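Local coordinates for nitrosopumilus output domain-containing protein (Pyrococcus horikoshii, PDB 2P9X), which is of unknown function but binds zinc, and is a small all-helical protein of the Nitrosopumilus output domain 5 family, at residues 4-9 and 39-44. Sequence-based numbering, arbitrary orientation.
Sequences GRDILT and IELAYD. With ACT (acetate ion), chain E.
Tyr-43 lays one ring face over the backbone and CB of Arg-5. Arg-5 CB sits 3.7 Å from the centroid of the Tyr-43 ring, 8° off its normal, a CH-pi contact. Residues 4-9 are helix, 41-44 a short helical turn. In CA register, Arg-5 pairs with Tyr-43 (5.8 Å) and Thr-9 with Glu-40 (5.4 Å). Arg-5 runs out extended (chi1 to chi3 all t) to a bidentate salt bridge with Asp-44 (chi1 m): NE to OD1 2.8 Å, NH2 to OD2 2.9 Å. Arg-5 NH1 donates to an acetate O (3.0 Å), probably from the crystallisation liquor. Leu-8 CD2 packs at the ring edge, 4.0 Å from Tyr-43 CB. Tyr-43 OH is hydrogen-bonded to Glu-99 OE1. Thr-9 OG1 donates to Arg-5 O (2.8 Å). One water donates to Thr-9 OG1 and Ile-39 O (each 2.9 Å). The start of helix 3-19 thus packs antiparallel against helix 41-44 and its lead-in turn, through apolar and CH-pi contacts, a bridging water and a more exposed salt bridge, in a small all-helical domain.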
ATOM      1  N   GLY A   4     -24.595 -16.962  -9.321  1.00 22.50           N
ATOM      2  CA  GLY A   4     -23.177 -16.680  -9.481  1.00 21.87           C
ATOM      3  C   GLY A   4     -22.731 -15.403  -8.788  1.00 20.53           C
ATOM      4  O   GLY A   4     -21.653 -15.349  -8.190  1.00 21.35           O
ATOM      5  N   ARG A   5     -23.563 -14.370  -8.861  1.00 20.17           N
ATOM      6  CA  ARG A   5     -23.239 -13.090  -8.236  1.00 21.19           C
ATOM      7  C   ARG A   5     -23.197 -13.272  -6.723  1.00 21.96           C
ATOM      8  O   ARG A   5     -22.325 -12.731  -6.041  1.00 22.52           O
ATOM      9  CB  ARG A   5     -24.291 -12.051  -8.624  1.00 20.20           C
ATOM     10  CG  ARG A   5     -24.019 -10.608  -8.173  1.00 20.17           C
ATOM     11  CD  ARG A   5     -25.013  -9.688  -8.883  1.00 19.65           C
ATOM     12  NE  ARG A   5     -24.783  -8.255  -8.697  1.00 21.92           N
ATOM     13  CZ  ARG A   5     -25.306  -7.524  -7.715  1.00 20.17           C
ATOM     14  NH1 ARG A   5     -26.086  -8.086  -6.806  1.00 22.30           N
ATOM     15  NH2 ARG A   5     -25.094  -6.213  -7.681  1.00 22.35           N
ATOM     16  N   ASP A   6     -24.152 -14.034  -6.200  1.00 20.83           N
ATOM     17  CA  ASP A   6     -24.226 -14.300  -4.766  1.00 23.02           C
ATOM     18  C   ASP A   6     -22.998 -15.079  -4.297  1.00 23.80           C
ATOM     19  O   ASP A   6     -22.344 -14.698  -3.328  1.00 24.55           O
ATOM     20  CB  ASP A   6     -25.509 -15.083  -4.459  1.00 26.38           C
ATOM     21  CG  ASP A   6     -25.630 -15.464  -2.997  1.00 31.73           C
ATOM     22  OD1 ASP A   6     -25.368 -14.603  -2.135  1.00 34.25           O
ATOM     23  OD2 ASP A   6     -26.004 -16.619  -2.716  1.00 35.16           O
ATOM     24  N   ILE A   7     -22.672 -16.158  -4.999  1.00 23.12           N
ATOM     25  CA  ILE A   7     -21.528 -16.983  -4.626  1.00 22.75           C
ATOM     26  C   ILE A   7     -20.199 -16.238  -4.710  1.00 23.23           C
ATOM     27  O   ILE A   7     -19.349 -16.364  -3.822  1.00 23.19           O
ATOM     28  CB  ILE A   7     -21.455 -18.250  -5.495  1.00 24.69           C
ATOM     29  CG1 ILE A   7     -22.688 -19.118  -5.237  1.00 27.01           C
ATOM     30  CG2 ILE A   7     -20.198 -19.034  -5.167  1.00 26.24           C
ATOM     31  CD1 ILE A   7     -22.837 -20.276  -6.211  1.00 29.29           C
ATOM     32  N   LEU A   8     -20.004 -15.457  -5.764  1.00 21.69           N
ATOM     33  CA  LEU A   8     -18.742 -14.729  -5.877  1.00 19.86           C
ATOM     34  C   LEU A   8     -18.628 -13.664  -4.792  1.00 20.38           C
ATOM     35  O   LEU A   8     -17.596 -13.544  -4.139  1.00 23.06           O
ATOM     36  CB  LEU A   8     -18.604 -14.070  -7.251  1.00 21.52           C
ATOM     37  CG  LEU A   8     -17.323 -13.243  -7.420  1.00 21.65           C
ATOM     38  CD1 LEU A   8     -16.110 -14.110  -7.122  1.00 22.35           C
ATOM     39  CD2 LEU A   8     -17.246 -12.684  -8.832  1.00 23.67           C
ATOM     40  N   THR A   9     -19.692 -12.897  -4.593  1.00 21.88           N
ATOM     41  CA  THR A   9     -19.671 -11.836  -3.594  1.00 19.57           C
ATOM     42  C   THR A   9     -19.434 -12.372  -2.191  1.00 21.65           C
ATOM     43  O   THR A   9     -18.591 -11.851  -1.465  1.00 22.30           O
ATOM     44  CB  THR A   9     -20.981 -11.013  -3.635  1.00 19.65           C
ATOM     45  OG1 THR A   9     -21.138 -10.450  -4.944  1.00 23.43           O
ATOM     46  CG2 THR A   9     -20.933  -9.871  -2.612  1.00 23.19           C
ATOM     47  N   ILE A  39     -19.073  -4.567  -2.700  1.00 20.19           N
ATOM     48  CA  ILE A  39     -18.231  -5.676  -3.148  1.00 21.42           C
ATOM     49  C   ILE A  39     -18.815  -6.415  -4.346  1.00 19.67           C
ATOM     50  O   ILE A  39     -18.089  -7.086  -5.089  1.00 22.44           O
ATOM     51  CB  ILE A  39     -17.982  -6.683  -1.986  1.00 23.70           C
ATOM     52  CG1 ILE A  39     -17.186  -5.998  -0.873  1.00 27.00           C
ATOM     53  CG2 ILE A  39     -17.192  -7.895  -2.477  1.00 23.49           C
ATOM     54  CD1 ILE A  39     -15.798  -5.582  -1.295  1.00 30.07           C
ATOM     55  N   GLU A  40     -20.125  -6.285  -4.537  1.00 20.82           N
ATOM     56  CA  GLU A  40     -20.789  -6.946  -5.658  1.00 20.23           C
ATOM     57  C   GLU A  40     -20.244  -6.434  -6.993  1.00 22.33           C
ATOM     58  O   GLU A  40     -20.512  -7.007  -8.050  1.00 19.89           O
ATOM     59  CB  GLU A  40     -22.302  -6.719  -5.582  1.00 22.28           C
ATOM     60  CG  GLU A  40     -22.722  -5.263  -5.441  1.00 24.78           C
ATOM     61  CD  GLU A  40     -22.709  -4.754  -4.000  1.00 25.28           C
ATOM     62  OE1 GLU A  40     -22.159  -5.439  -3.112  1.00 27.45           O
ATOM     63  OE2 GLU A  40     -23.266  -3.660  -3.763  1.00 31.59           O
ATOM     64  N   LEU A  41     -19.485  -5.344  -6.945  1.00 20.16           N
ATOM     65  CA  LEU A  41     -18.886  -4.775  -8.148  1.00 21.13           C
ATOM     66  C   LEU A  41     -17.931  -5.780  -8.785  1.00 21.37           C
ATOM     67  O   LEU A  41     -17.686  -5.736  -9.991  1.00 22.59           O
ATOM     68  CB  LEU A  41     -18.107  -3.500  -7.801  1.00 21.91           C
ATOM     69  CG  LEU A  41     -17.409  -2.798  -8.969  1.00 24.12           C
ATOM     70  CD1 LEU A  41     -18.452  -2.272  -9.951  1.00 25.03           C
ATOM     71  CD2 LEU A  41     -16.557  -1.648  -8.440  1.00 24.25           C
ATOM     72  N   ALA A  42     -17.376  -6.674  -7.966  1.00 21.79           N
ATOM     73  CA  ALA A  42     -16.443  -7.682  -8.466  1.00 21.35           C
ATOM     74  C   ALA A  42     -17.113  -8.522  -9.546  1.00 21.41           C
ATOM     75  O   ALA A  42     -16.481  -8.901 -10.529  1.00 20.91           O
ATOM     76  CB  ALA A  42     -15.960  -8.567  -7.325  1.00 21.78           C
ATOM     77  N   TYR A  43     -18.396  -8.802  -9.360  1.00 22.05           N
ATOM     78  CA  TYR A  43     -19.152  -9.578 -10.338  1.00 22.68           C
ATOM     79  C   TYR A  43     -19.696  -8.692 -11.455  1.00 23.72           C
ATOM     80  O   TYR A  43     -19.601  -9.042 -12.634  1.00 23.66           O
ATOM     81  CB  TYR A  43     -20.317 -10.307  -9.657  1.00 24.23           C
ATOM     82  CG  TYR A  43     -21.199 -11.081 -10.619  1.00 25.61           C
ATOM     83  CD1 TYR A  43     -22.210 -10.442 -11.339  1.00 27.28           C
ATOM     84  CD2 TYR A  43     -21.011 -12.445 -10.818  1.00 27.57           C
ATOM     85  CE1 TYR A  43     -23.014 -11.148 -12.234  1.00 27.75           C
ATOM     86  CE2 TYR A  43     -21.809 -13.161 -11.710  1.00 28.58           C
ATOM     87  CZ  TYR A  43     -22.806 -12.507 -12.411  1.00 28.73           C
ATOM     88  OH  TYR A  43     -23.603 -13.215 -13.290  1.00 30.81           O
ATOM     89  N   ASP A  44     -20.264  -7.549 -11.085  1.00 22.08           N
ATOM     90  CA  ASP A  44     -20.846  -6.639 -12.074  1.00 22.72           C
ATOM     91  C   ASP A  44     -19.858  -6.040 -13.064  1.00 24.35           C
ATOM     92  O   ASP A  44     -20.186  -5.854 -14.241  1.00 25.59           O
ATOM     93  CB  ASP A  44     -21.599  -5.501 -11.378  1.00 22.74           C
ATOM     94  CG  ASP A  44     -22.712  -6.001 -10.489  1.00 24.04           C
ATOM     95  OD1 ASP A  44     -23.236  -7.108 -10.751  1.00 25.70           O
ATOM     96  OD2 ASP A  44     -23.076  -5.278  -9.538  1.00 24.05           O
TER
HETATM   97  C   ACT E1001     -27.165 -11.564  -5.628  1.00 22.41           C
HETATM   98  O   ACT E1001     -27.103 -10.891  -6.678  1.00 23.47           O
HETATM   99  OXT ACT E1001     -27.970 -12.504  -5.435  1.00 21.78           O
HETATM  100  CH3 ACT E1001     -26.187 -11.220  -4.502  1.00 22.97           C
HETATM  101  O   HOH W   1     -18.648  -9.663  -6.270  1.00 35.73           O